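Local coordinates for superoxide dismutase 1 (Perkinsus marinus, PDB 2CW2), which probably converts superoxide radicals into hydrogen peroxide and oxygen at a bound iron ion, as a dimeric member of the iron/manganese superoxide dismutase family, at residues K60-Y65 / F107-L112; A80-T83 / K89-T92; K82-I87 / N97-V102; G118-K123 / G133-F138; W156-A159 / L164-V167. All coordinates share one frame; numbering follows the deposited sequence.

Contact 1: K60-Y65 / F107-L112; sequences KHHQTY and FFFNNL
His62 is the residue of 60-65 that reaches 107-112, and it does so ring against ring with Phe109. Just before it, His61 turns elsewhere, hydrogen-bonding through NE2 to Tyr194 OH of the second subunit and stacking on the iron ligand His191. His62 follows with CG anti to its backbone N (chi1 -164°), which carries the imidazole out from helix 51-73 toward helix 93-110. There His62 ND1 lies 3.5 Å from Phe109 CE1 and 3.7 Å from Phe109 CD1, close to the plane of the phenyl ring and at its edge. The ring centroids are 5.6 Å apart and the planes meet at 41°, an oblique pair that is neither stacked nor T-shaped. Phe109 in turn sets its ring edge-to-face with the iron ligand His57, and the His62 ring also meets that of His105, a second ligand. One turn on from Lys60, Thr64 N bonds to Lys60 O at 2.9 Å, while Thr64 OG1 approaches that same oxygen at 2.6 Å from the opposite face of the carbonyl plane. His62 NE2 makes a weak hydrogen bond to Val102 O, so this nitrogen probably carries the proton. ND1, then probably unprotonated, lies near the C-H edge of Phe109 without being aimed squarely at it, so any electrostatic gain within this second shell of the iron site is at most slight.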
# COMPACT_ATOMS: atom_id res chain seq x y z
N LYS A 60 -9.77 12.51 5.42
CA LYS A 60 -8.60 12.11 6.20
C LYS A 60 -7.31 12.03 5.35
O LYS A 60 -6.38 12.83 5.56
CB LYS A 60 -8.84 10.81 7.03
CG LYS A 60 -9.91 10.95 8.20
CD LYS A 60 -9.53 12.04 9.22
CE LYS A 60 -10.41 12.07 10.51
NZ LYS A 60 -11.60 11.19 10.43
N HIS A 61 -7.26 11.10 4.40
CA HIS A 61 -6.02 10.85 3.67
C HIS A 61 -5.61 12.06 2.84
O HIS A 61 -4.51 12.58 3.01
CB HIS A 61 -6.16 9.63 2.74
CG HIS A 61 -6.30 8.33 3.47
ND1 HIS A 61 -5.22 7.63 3.96
CD2 HIS A 61 -7.39 7.60 3.80
CE1 HIS A 61 -5.64 6.53 4.56
NE2 HIS A 61 -6.95 6.48 4.46
N HIS A 62 -6.49 12.48 1.94
CA HIS A 62 -6.21 13.59 1.03
C HIS A 62 -5.87 14.85 1.84
O HIS A 62 -4.83 15.48 1.64
CB HIS A 62 -7.43 13.85 0.12
CG HIS A 62 -7.14 14.70 -1.10
ND1 HIS A 62 -8.13 15.07 -1.98
CD2 HIS A 62 -5.99 15.24 -1.57
CE1 HIS A 62 -7.61 15.78 -2.96
NE2 HIS A 62 -6.31 15.92 -2.73
N GLN A 63 -6.77 15.22 2.75
CA GLN A 63 -6.57 16.45 3.51
C GLN A 63 -5.28 16.42 4.31
O GLN A 63 -4.61 17.44 4.47
CB GLN A 63 -7.75 16.71 4.44
CG GLN A 63 -7.57 17.97 5.30
CD GLN A 63 -7.73 19.24 4.51
OE1 GLN A 63 -8.78 19.46 3.90
NE2 GLN A 63 -6.69 20.08 4.50
N THR A 64 -4.94 15.25 4.84
CA THR A 64 -3.74 15.12 5.65
C THR A 64 -2.49 15.28 4.80
O THR A 64 -1.49 15.84 5.26
CB THR A 64 -3.74 13.79 6.41
OG1 THR A 64 -4.78 13.83 7.38
CG2 THR A 64 -2.47 13.63 7.27
N TYR A 65 -2.53 14.79 3.57
CA TYR A 65 -1.37 14.98 2.70
C TYR A 65 -1.15 16.49 2.51
O TYR A 65 -0.01 16.97 2.49
CB TYR A 65 -1.58 14.34 1.32
CG TYR A 65 -1.44 12.82 1.24
CD1 TYR A 65 -0.28 12.17 1.65
CD2 TYR A 65 -2.47 12.04 0.72
CE1 TYR A 65 -0.16 10.78 1.54
CE2 TYR A 65 -2.37 10.65 0.62
CZ TYR A 65 -1.21 10.03 1.03
OH TYR A 65 -1.12 8.65 0.92
N PHE A 107 -7.03 14.71 -8.74
CA PHE A 107 -7.30 14.23 -10.09
C PHE A 107 -8.26 13.02 -10.03
O PHE A 107 -9.20 12.92 -10.83
CB PHE A 107 -5.98 13.78 -10.73
CG PHE A 107 -6.07 13.53 -12.21
CD1 PHE A 107 -5.66 14.50 -13.11
CD2 PHE A 107 -6.54 12.32 -12.69
CE1 PHE A 107 -5.74 14.28 -14.47
CE2 PHE A 107 -6.63 12.10 -14.08
CZ PHE A 107 -6.22 13.08 -14.97
N PHE A 108 -7.99 12.12 -9.09
CA PHE A 108 -8.82 10.91 -8.92
C PHE A 108 -10.29 11.28 -8.65
O PHE A 108 -11.20 10.82 -9.33
CB PHE A 108 -8.27 10.03 -7.78
CG PHE A 108 -9.10 8.77 -7.51
CD1 PHE A 108 -9.28 7.81 -8.50
CD2 PHE A 108 -9.67 8.56 -6.25
CE1 PHE A 108 -10.03 6.67 -8.25
CE2 PHE A 108 -10.42 7.41 -5.99
CZ PHE A 108 -10.59 6.46 -7.00
N PHE A 109 -10.52 12.13 -7.67
CA PHE A 109 -11.90 12.47 -7.30
C PHE A 109 -12.61 13.26 -8.41
O PHE A 109 -13.83 13.12 -8.60
CB PHE A 109 -11.91 13.25 -5.96
CG PHE A 109 -11.44 12.44 -4.75
CD1 PHE A 109 -10.52 12.98 -3.86
CD2 PHE A 109 -11.97 11.19 -4.48
CE1 PHE A 109 -10.08 12.26 -2.73
CE2 PHE A 109 -11.53 10.45 -3.37
CZ PHE A 109 -10.58 11.00 -2.48
N ASN A 110 -11.85 14.07 -9.16
CA ASN A 110 -12.38 14.75 -10.34
C ASN A 110 -12.77 13.76 -11.44
O ASN A 110 -13.69 14.02 -12.23
CB ASN A 110 -11.35 15.75 -10.89
CG ASN A 110 -11.30 17.06 -10.09
OD1 ASN A 110 -10.28 17.79 -10.08
ND2 ASN A 110 -12.41 17.38 -9.47
N ASN A 111 -12.09 12.61 -11.43
CA ASN A 111 -12.19 11.57 -12.46
C ASN A 111 -13.39 10.66 -12.25
O ASN A 111 -13.63 9.78 -13.07
CB ASN A 111 -10.89 10.73 -12.46
CG ASN A 111 -10.79 9.81 -13.64
OD1 ASN A 111 -9.72 9.32 -13.94
ND2 ASN A 111 -11.91 9.58 -14.33
N LEU A 112 -14.10 10.84 -11.13
CA LEU A 112 -15.33 10.11 -10.84
C LEU A 112 -16.53 11.07 -10.89
O LEU A 112 -16.36 12.28 -10.75
CB LEU A 112 -15.28 9.46 -9.45
CG LEU A 112 -13.96 8.82 -9.03
CD1 LEU A 112 -13.97 8.38 -7.56
CD2 LEU A 112 -13.68 7.66 -9.98

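Contact 2: A80-T83 / K89-T92; sequences ASKT and KTET
Two short helices of the alpha-hairpin domain, 77-81 and 84-90, are joined by the short link Lys82-Thr83, and this contact ties that link to the far end of the second helix: Lys82, just past the first helix, reaches across to Thr90 and Glu91. The nearest backbone approach, Lys82 CA to Thr90 CA, is 9.4 Å, so long side chains have to span the gap. Lys82 does this with a chain extended beyond CG, whereas Glu91 folds back at its second torsion (chi2 74°) to bring its carboxylate to meet it. The methylene Lys82 CD rests 3.6 Å from Glu91 OE1. A salt bridge between Lys82 NZ and Glu91 OE1 measures 3.4 Å and is weak. It is also doubtful in detail, because NZ is modelled too close to the methyl Thr90 CG2, and how the end of the lysine passes the threonine cannot be relied on for the same reason. Glu91 also packs on Thr78 and Ile79 of helix 77-81, and Glu91 O accepts from Arg177 NH1. The pairing is thus a surface one, away from the iron site, and the long ion pair, with its ammonium group imprecisely placed, probably contributes charge complementarity rather than a firmly directed bond.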
# COMPACT_ATOMS: atom_id res chain seq x y z
N ALA A 80 7.23 26.10 -0.87
CA ALA A 80 6.08 27.00 -0.99
C ALA A 80 5.99 27.70 -2.35
O ALA A 80 4.90 28.06 -2.78
CB ALA A 80 6.09 28.00 0.14
N SER A 81 7.12 27.92 -3.02
CA SER A 81 7.10 28.66 -4.28
C SER A 81 6.69 27.82 -5.49
O SER A 81 6.37 28.38 -6.54
CB SER A 81 8.45 29.35 -4.54
OG SER A 81 9.46 28.42 -4.93
N LYS A 82 6.65 26.50 -5.32
CA LYS A 82 6.41 25.60 -6.44
C LYS A 82 4.99 25.04 -6.51
O LYS A 82 4.37 24.74 -5.48
CB LYS A 82 7.40 24.42 -6.40
CG LYS A 82 8.85 24.82 -6.53
CD LYS A 82 9.73 23.63 -6.86
CE LYS A 82 11.14 24.07 -7.26
NZ LYS A 82 12.09 22.89 -7.30
N THR A 83 4.51 24.88 -7.73
CA THR A 83 3.22 24.29 -7.99
C THR A 83 3.39 22.81 -7.69
O THR A 83 4.53 22.31 -7.67
CB THR A 83 2.86 24.50 -9.47
OG1 THR A 83 2.55 25.90 -9.68
CG2 THR A 83 1.56 23.85 -9.79
N LYS A 89 7.86 17.25 -10.60
CA LYS A 89 8.91 17.15 -11.60
C LYS A 89 10.31 17.23 -10.99
O LYS A 89 11.26 16.68 -11.54
CB LYS A 89 8.76 18.24 -12.68
CG LYS A 89 7.55 18.05 -13.61
CD LYS A 89 7.35 19.30 -14.49
CE LYS A 89 6.23 19.13 -15.53
NZ LYS A 89 6.57 18.10 -16.57
N THR A 90 10.41 17.87 -9.83
CA THR A 90 11.66 18.40 -9.35
C THR A 90 12.03 17.97 -7.90
O THR A 90 13.22 17.96 -7.51
CB THR A 90 11.53 19.93 -9.52
OG1 THR A 90 12.26 20.34 -10.69
CG2 THR A 90 12.09 20.69 -8.38
N GLU A 91 11.05 17.57 -7.09
CA GLU A 91 11.43 17.20 -5.73
C GLU A 91 11.72 15.70 -5.54
O GLU A 91 11.63 14.91 -6.48
CB GLU A 91 10.48 17.77 -4.67
CG GLU A 91 11.13 18.79 -3.72
CD GLU A 91 11.40 20.15 -4.38
OE1 GLU A 91 10.69 20.48 -5.35
OE2 GLU A 91 12.33 20.88 -3.94
N THR A 92 12.15 15.35 -4.34
CA THR A 92 12.52 13.97 -4.02
C THR A 92 12.01 13.66 -2.63
O THR A 92 11.69 14.58 -1.87
CB THR A 92 14.05 13.77 -4.02
OG1 THR A 92 14.64 14.62 -3.03
CG2 THR A 92 14.67 14.21 -5.33

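Contact 3: K82-I87 / N97-V102; sequences KTLEQI and NQAAQV
Apolar contacts carry this junction, and they centre on Ala99. Ile87 CG2 presses on Ala99 CB at 3.4 Å, tighter than ordinary van der Waals spacing. The first torsion of Ile87 (chi1 -59°) sets CG2 anti to the backbone N, and CB and CD1 of the same isoleucine also border the alanine methyl. Leu84 works beside it with its two branches divided: Leu84 CD1 lies 4.2 Å from Ala99 CB, and Leu84 CD2 meets Val102 CG1 at 3.6 Å, the leucine and valine side chains crossing at about a right angle. The leucine torsions are not staggered (chi1 -103°), and Leu84 CG settles 3.7 Å from Ala99 O, so the leucine also touches the backbone of helix 93-110. Phe33 from a loop adds to the cover of Leu84.

Polar interactions do not cross the interface but shape each partner. Thr83, the N-cap of helix 84-90, gives its backbone N to Gln86 OE1 at 2.9 Å with a nearly straight N-H...O angle of 172°. Only the reciprocal bond of a capping box is present: the Thr83 side chain makes no capping bond, so the box is incomplete. On helix 93-110, Gln101 turns away to bond with Tyr65 OH and Trp154 NE1.

Leu84 CA and Ala99 CA approach to 5.3 Å, which the small alanine makes possible. The result is a close alanine-mediated helix-helix packing, placing the short helix 84-90 against 93-110, the long helix that supplies iron ligand His105 to the alpha-hairpin domain.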
# COMPACT_ATOMS: atom_id res chain seq x y z
N LYS A 82 6.65 26.50 -5.32
CA LYS A 82 6.41 25.60 -6.44
C LYS A 82 4.99 25.04 -6.51
O LYS A 82 4.37 24.74 -5.48
CB LYS A 82 7.40 24.42 -6.40
CG LYS A 82 8.85 24.82 -6.53
CD LYS A 82 9.73 23.63 -6.86
CE LYS A 82 11.14 24.07 -7.26
NZ LYS A 82 12.09 22.89 -7.30
N THR A 83 4.51 24.88 -7.73
CA THR A 83 3.22 24.29 -7.99
C THR A 83 3.39 22.81 -7.69
O THR A 83 4.53 22.31 -7.67
CB THR A 83 2.86 24.50 -9.47
OG1 THR A 83 2.55 25.90 -9.68
CG2 THR A 83 1.56 23.85 -9.79
N LEU A 84 2.29 22.14 -7.42
CA LEU A 84 2.33 20.69 -7.20
C LEU A 84 3.09 20.01 -8.33
O LEU A 84 3.93 19.16 -8.10
CB LEU A 84 0.91 20.17 -7.19
CG LEU A 84 0.21 19.81 -5.88
CD1 LEU A 84 0.76 20.42 -4.59
CD2 LEU A 84 -1.31 19.96 -6.02
N GLU A 85 2.76 20.40 -9.56
CA GLU A 85 3.39 19.85 -10.76
C GLU A 85 4.89 20.08 -10.79
O GLU A 85 5.65 19.22 -11.25
CB GLU A 85 2.77 20.49 -12.01
CG GLU A 85 1.47 19.85 -12.46
CD GLU A 85 0.29 20.78 -12.28
OE1 GLU A 85 0.34 21.61 -11.35
OE2 GLU A 85 -0.68 20.69 -13.08
N GLN A 86 5.34 21.24 -10.33
CA GLN A 86 6.79 21.50 -10.29
C GLN A 86 7.47 20.63 -9.24
O GLN A 86 8.62 20.19 -9.43
CB GLN A 86 7.08 22.98 -10.05
CG GLN A 86 6.78 23.85 -11.26
CD GLN A 86 6.77 25.32 -10.94
OE1 GLN A 86 6.36 25.73 -9.85
NE2 GLN A 86 7.23 26.14 -11.90
N ILE A 87 6.79 20.39 -8.13
CA ILE A 87 7.35 19.52 -7.10
C ILE A 87 7.39 18.07 -7.61
O ILE A 87 8.35 17.31 -7.36
CB ILE A 87 6.54 19.62 -5.78
CG1 ILE A 87 6.52 21.07 -5.25
CG2 ILE A 87 7.07 18.64 -4.75
CD1 ILE A 87 5.55 21.31 -4.06
N ASN A 97 6.55 12.92 -2.46
CA ASN A 97 5.48 11.95 -2.22
C ASN A 97 4.20 12.69 -1.83
O ASN A 97 3.09 12.31 -2.25
CB ASN A 97 5.86 10.95 -1.12
CG ASN A 97 6.91 9.93 -1.57
OD1 ASN A 97 7.05 9.64 -2.77
ND2 ASN A 97 7.65 9.37 -0.60
N GLN A 98 4.35 13.75 -1.06
CA GLN A 98 3.17 14.47 -0.59
C GLN A 98 2.53 15.26 -1.71
O GLN A 98 1.31 15.21 -1.89
CB GLN A 98 3.53 15.40 0.55
CG GLN A 98 4.14 14.70 1.71
CD GLN A 98 4.64 15.68 2.71
OE1 GLN A 98 4.31 16.84 2.63
NE2 GLN A 98 5.44 15.23 3.65
N ALA A 99 3.33 16.03 -2.44
CA ALA A 99 2.78 16.83 -3.53
C ALA A 99 2.11 15.95 -4.58
O ALA A 99 1.00 16.25 -5.08
CB ALA A 99 3.86 17.68 -4.15
N ALA A 100 2.79 14.86 -4.93
CA ALA A 100 2.27 13.87 -5.87
C ALA A 100 0.93 13.32 -5.39
O ALA A 100 -0.05 13.33 -6.15
CB ALA A 100 3.29 12.73 -6.09
N GLN A 101 0.87 12.91 -4.13
CA GLN A 101 -0.37 12.35 -3.59
C GLN A 101 -1.49 13.39 -3.55
O GLN A 101 -2.64 13.05 -3.80
CB GLN A 101 -0.14 11.74 -2.21
CG GLN A 101 0.58 10.40 -2.27
CD GLN A 101 -0.27 9.31 -2.91
OE1 GLN A 101 -0.33 9.23 -4.11
NE2 GLN A 101 -0.90 8.47 -2.09
N VAL A 102 -1.17 14.65 -3.27
CA VAL A 102 -2.21 15.67 -3.26
C VAL A 102 -2.79 15.79 -4.68
O VAL A 102 -4.00 15.76 -4.86
CB VAL A 102 -1.67 17.04 -2.79
CG1 VAL A 102 -2.67 18.19 -3.14
CG2 VAL A 102 -1.39 17.04 -1.30

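Contact 4: G118-K123 / G133-F138; sequences GEPTGK and GSFEKF
Ser134 OG accepts from Lys137 N at 3.1 Å with an N-H...O angle of 160°, capping the start of helix 135-148, at whose first turn Phe135 projects to meet Pro120. Phe135 holds CG anti to its backbone N (chi1 180°), which swings the phenyl ring out to the loop 118-121. Pro120 CD sits over the middle of one ring face, 3.4 Å from the ring centroid and only 9° off the normal: a CH-pi contact in which a methylene next to the proline nitrogen points at the aromatic cloud. Pro120 CG follows over the rim, 3.8 Å from Phe135 CD1. These residues connect the loop leading into helix 122-132 with the next helix of the C-terminal domain, across Gly133, whose positive phi ends helix 122-132 before Ser134 begins the next. Two further groups approach the ring obliquely: Glu119 CG at 4.0 Å from Phe135 CD2, and Gly118 O at 4.0 Å from Phe135 CZ. Gly118 O also accepts from Trp214 NE1, and Trp214 packs on Pro120 as well, so helix 214-223, through Trp214, contacts this loop at both residues. Phe135 CE1 lies in the ring plane of Phe138, at its edge.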
# COMPACT_ATOMS: atom_id res chain seq x y z
N GLY A 118 -20.14 4.03 -17.92
CA GLY A 118 -20.53 3.64 -19.26
C GLY A 118 -19.48 3.89 -20.33
O GLY A 118 -18.29 4.16 -20.05
N GLU A 119 -19.92 3.79 -21.57
CA GLU A 119 -19.01 3.93 -22.70
C GLU A 119 -18.65 5.41 -22.88
O GLU A 119 -19.47 6.31 -22.64
CB GLU A 119 -19.68 3.36 -23.95
CG GLU A 119 -19.66 1.85 -23.96
CD GLU A 119 -20.57 1.24 -25.02
OE1 GLU A 119 -20.86 0.02 -24.91
OE2 GLU A 119 -20.99 1.95 -25.95
N PRO A 120 -17.40 5.69 -23.25
CA PRO A 120 -16.99 7.08 -23.47
C PRO A 120 -17.62 7.65 -24.75
O PRO A 120 -17.93 6.90 -25.70
CB PRO A 120 -15.47 6.96 -23.65
CG PRO A 120 -15.32 5.60 -24.32
CD PRO A 120 -16.32 4.73 -23.52
N THR A 121 -17.80 8.96 -24.77
CA THR A 121 -18.19 9.67 -25.99
C THR A 121 -17.16 10.76 -26.30
O THR A 121 -16.21 10.96 -25.54
CB THR A 121 -19.64 10.28 -25.87
OG1 THR A 121 -19.66 11.35 -24.92
CG2 THR A 121 -20.66 9.27 -25.28
N GLY A 122 -17.34 11.47 -27.42
CA GLY A 122 -16.47 12.58 -27.75
C GLY A 122 -15.04 12.19 -28.09
O GLY A 122 -14.77 11.07 -28.53
N LYS A 123 -14.10 13.10 -27.88
CA LYS A 123 -12.74 12.85 -28.33
C LYS A 123 -12.02 11.65 -27.69
O LYS A 123 -11.30 10.94 -28.38
CB LYS A 123 -11.86 14.11 -28.23
CG LYS A 123 -10.61 13.99 -29.09
CD LYS A 123 -10.96 14.20 -30.58
CE LYS A 123 -11.62 15.58 -30.82
NZ LYS A 123 -13.00 15.58 -31.46
N GLY A 133 -8.01 0.04 -30.21
CA GLY A 133 -8.87 -0.71 -31.11
C GLY A 133 -10.35 -0.63 -30.78
O GLY A 133 -11.20 -0.49 -31.67
N SER A 134 -10.67 -0.69 -29.49
CA SER A 134 -12.04 -0.61 -29.02
C SER A 134 -12.03 -0.24 -27.56
O SER A 134 -11.03 -0.46 -26.86
CB SER A 134 -12.76 -1.96 -29.20
OG SER A 134 -12.33 -2.92 -28.24
N PHE A 135 -13.15 0.31 -27.08
CA PHE A 135 -13.27 0.56 -25.65
C PHE A 135 -13.16 -0.75 -24.86
O PHE A 135 -12.55 -0.79 -23.78
CB PHE A 135 -14.58 1.28 -25.33
CG PHE A 135 -14.76 1.54 -23.87
CD1 PHE A 135 -13.83 2.32 -23.19
CD2 PHE A 135 -15.84 1.02 -23.17
CE1 PHE A 135 -13.97 2.57 -21.85
CE2 PHE A 135 -16.00 1.28 -21.80
CZ PHE A 135 -15.06 2.04 -21.15
N GLU A 136 -13.75 -1.84 -25.36
CA GLU A 136 -13.69 -3.10 -24.62
C GLU A 136 -12.22 -3.52 -24.36
O GLU A 136 -11.85 -3.94 -23.25
CB GLU A 136 -14.44 -4.24 -25.35
CG GLU A 136 -15.31 -3.77 -26.52
CD GLU A 136 -15.12 -4.59 -27.81
OE1 GLU A 136 -14.67 -5.76 -27.74
OE2 GLU A 136 -15.45 -4.05 -28.91
N LYS A 137 -11.39 -3.39 -25.37
CA LYS A 137 -9.99 -3.79 -25.22
C LYS A 137 -9.24 -2.85 -24.28
O LYS A 137 -8.44 -3.29 -23.46
CB LYS A 137 -9.31 -3.93 -26.58
CG LYS A 137 -9.88 -5.18 -27.32
CD LYS A 137 -9.51 -5.24 -28.80
CE LYS A 137 -10.75 -5.07 -29.67
NZ LYS A 137 -10.52 -4.00 -30.66
N PHE A 138 -9.49 -1.56 -24.41
CA PHE A 138 -8.90 -0.60 -23.47
C PHE A 138 -9.30 -0.95 -22.03
O PHE A 138 -8.47 -0.97 -21.11
CB PHE A 138 -9.37 0.82 -23.78
CG PHE A 138 -9.08 1.77 -22.67
CD1 PHE A 138 -7.76 2.13 -22.38
CD2 PHE A 138 -10.11 2.28 -21.87
CE1 PHE A 138 -7.48 3.01 -21.33
CE2 PHE A 138 -9.84 3.16 -20.83
CZ PHE A 138 -8.52 3.53 -20.54

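Contact 5: W156-A159 / L164-V167; sequences WLIA and LKIV
Val167 CG2 is the bump that fills the hollow between Trp156 and Ile158: it lies 3.6 Å from Trp156 CB and 4.0 Å from Ile158 CD1, the valine and isoleucine side chains crossing at about a right angle. The fit uses the valine branch placed between its own backbone N and carbonyl carbon, the more hindered position. Lys165 CB lies alongside Ile158 CG2 on this same face, both pointing the same way. The Trp156 ring leads off beyond the valine, keeping Val167 O in plane at its edge and giving NE1 to Gly173 O.

On the other face Leu157 is the wedge. With CG anti to the backbone N (chi1 175°), it brings CD1 over the neighbouring strand, 3.6 Å from Lys165 O, into the saddle between Leu164 CB at 4.2 Å and Ile166 CG1 at 4.4 Å. Phe138 of helix 135-148 closes over Leu157 and Ile166, while Leu164 packs on helix 122-132.

Beneath these shapes runs an antiparallel beta hairpin, with strand directions 145° apart. Trp156 with Val167 and Ile158 with Lys165 are the hydrogen-bonded pairs; the shortest bond is Trp156 N to Val167 O, 2.7 Å, with an N-H...O angle of 161°. Ile166 CA also approaches Trp156 O at 3.3 Å in a CA-H...O contact. Four backbone bonds, three of them fairly straight, therefore fix the register, and the apolar branches, placed by that register, pack against one another on both faces.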
# COMPACT_ATOMS: atom_id res chain seq x y z
N TRP A 156 -2.62 4.98 -14.63
CA TRP A 156 -2.92 6.21 -15.37
C TRP A 156 -3.17 5.90 -16.84
O TRP A 156 -2.51 5.03 -17.41
CB TRP A 156 -1.70 7.12 -15.33
CG TRP A 156 -1.28 7.58 -13.99
CD1 TRP A 156 -0.41 6.95 -13.12
CD2 TRP A 156 -1.66 8.80 -13.35
NE1 TRP A 156 -0.25 7.70 -11.98
CE2 TRP A 156 -1.00 8.84 -12.10
CE3 TRP A 156 -2.50 9.87 -13.71
CZ2 TRP A 156 -1.16 9.91 -11.21
CZ3 TRP A 156 -2.66 10.92 -12.82
CH2 TRP A 156 -2.00 10.92 -11.58
N LEU A 157 -4.14 6.59 -17.43
CA LEU A 157 -4.21 6.72 -18.88
C LEU A 157 -3.54 8.05 -19.14
O LEU A 157 -3.95 9.07 -18.55
CB LEU A 157 -5.66 6.78 -19.39
CG LEU A 157 -5.69 7.05 -20.91
CD1 LEU A 157 -5.02 5.90 -21.64
CD2 LEU A 157 -7.11 7.18 -21.39
N ILE A 158 -2.52 8.04 -19.99
CA ILE A 158 -1.74 9.21 -20.32
C ILE A 158 -1.80 9.51 -21.82
O ILE A 158 -2.07 8.63 -22.61
CB ILE A 158 -0.28 8.90 -19.89
CG1 ILE A 158 0.22 9.94 -18.95
CG2 ILE A 158 0.62 8.50 -21.03
CD1 ILE A 158 -0.26 9.66 -17.59
N ALA A 159 -1.58 10.77 -22.18
CA ALA A 159 -1.23 11.13 -23.56
C ALA A 159 0.27 11.36 -23.55
O ALA A 159 0.78 12.18 -22.79
CB ALA A 159 -1.94 12.40 -23.98
N LEU A 164 -2.13 7.63 -26.74
CA LEU A 164 -2.65 7.12 -25.47
C LEU A 164 -1.80 5.97 -25.00
O LEU A 164 -1.39 5.11 -25.79
CB LEU A 164 -4.08 6.62 -25.65
CG LEU A 164 -5.21 7.59 -25.93
CD1 LEU A 164 -6.55 6.92 -25.57
CD2 LEU A 164 -5.04 8.89 -25.16
N LYS A 165 -1.54 5.92 -23.70
CA LYS A 165 -0.80 4.81 -23.14
C LYS A 165 -1.21 4.61 -21.68
O LYS A 165 -1.51 5.57 -20.98
CB LYS A 165 0.69 5.10 -23.28
CG LYS A 165 1.64 4.20 -22.56
CD LYS A 165 2.98 4.95 -22.43
CE LYS A 165 3.94 4.61 -23.54
NZ LYS A 165 5.28 5.25 -23.33
N ILE A 166 -1.23 3.35 -21.25
CA ILE A 166 -1.55 3.04 -19.87
C ILE A 166 -0.23 2.89 -19.12
O ILE A 166 0.63 2.10 -19.52
CB ILE A 166 -2.36 1.74 -19.76
CG1 ILE A 166 -3.72 1.92 -20.42
CG2 ILE A 166 -2.50 1.33 -18.27
CD1 ILE A 166 -4.47 0.61 -20.70
N VAL A 167 -0.08 3.65 -18.04
CA VAL A 167 1.14 3.55 -17.24
C VAL A 167 0.81 3.41 -15.77
O VAL A 167 -0.20 3.96 -15.28
CB VAL A 167 2.07 4.77 -17.40
CG1 VAL A 167 2.53 4.92 -18.85
CG2 VAL A 167 1.40 6.05 -16.93

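How the contacts relate
Contacts 1, 2 and 3 lie in the alpha-hairpin domain and contacts 4 and 5 in the C-terminal domain. Along the chain, contacts 2 and 3 are nested inside the loop closed by contact 1, and contacts 4 and 5 follow in turn. Contacts 2 and 3 share Lys82 and Thr83 and have centres about 6 Å apart. Contacts 4 and 5 touch, with centres about 14 Å apart, while Phe107 touching Trp156 joins contact 1 to contact 5 across the domain boundary. Contacts 1 and 3, about 13 Å between centres, are linked through helix 93-110, which carries iron ligand His105, whereas contacts 2 and 4, about 35 Å apart on opposite sides of the chain's centre, are peripheral to the metal site.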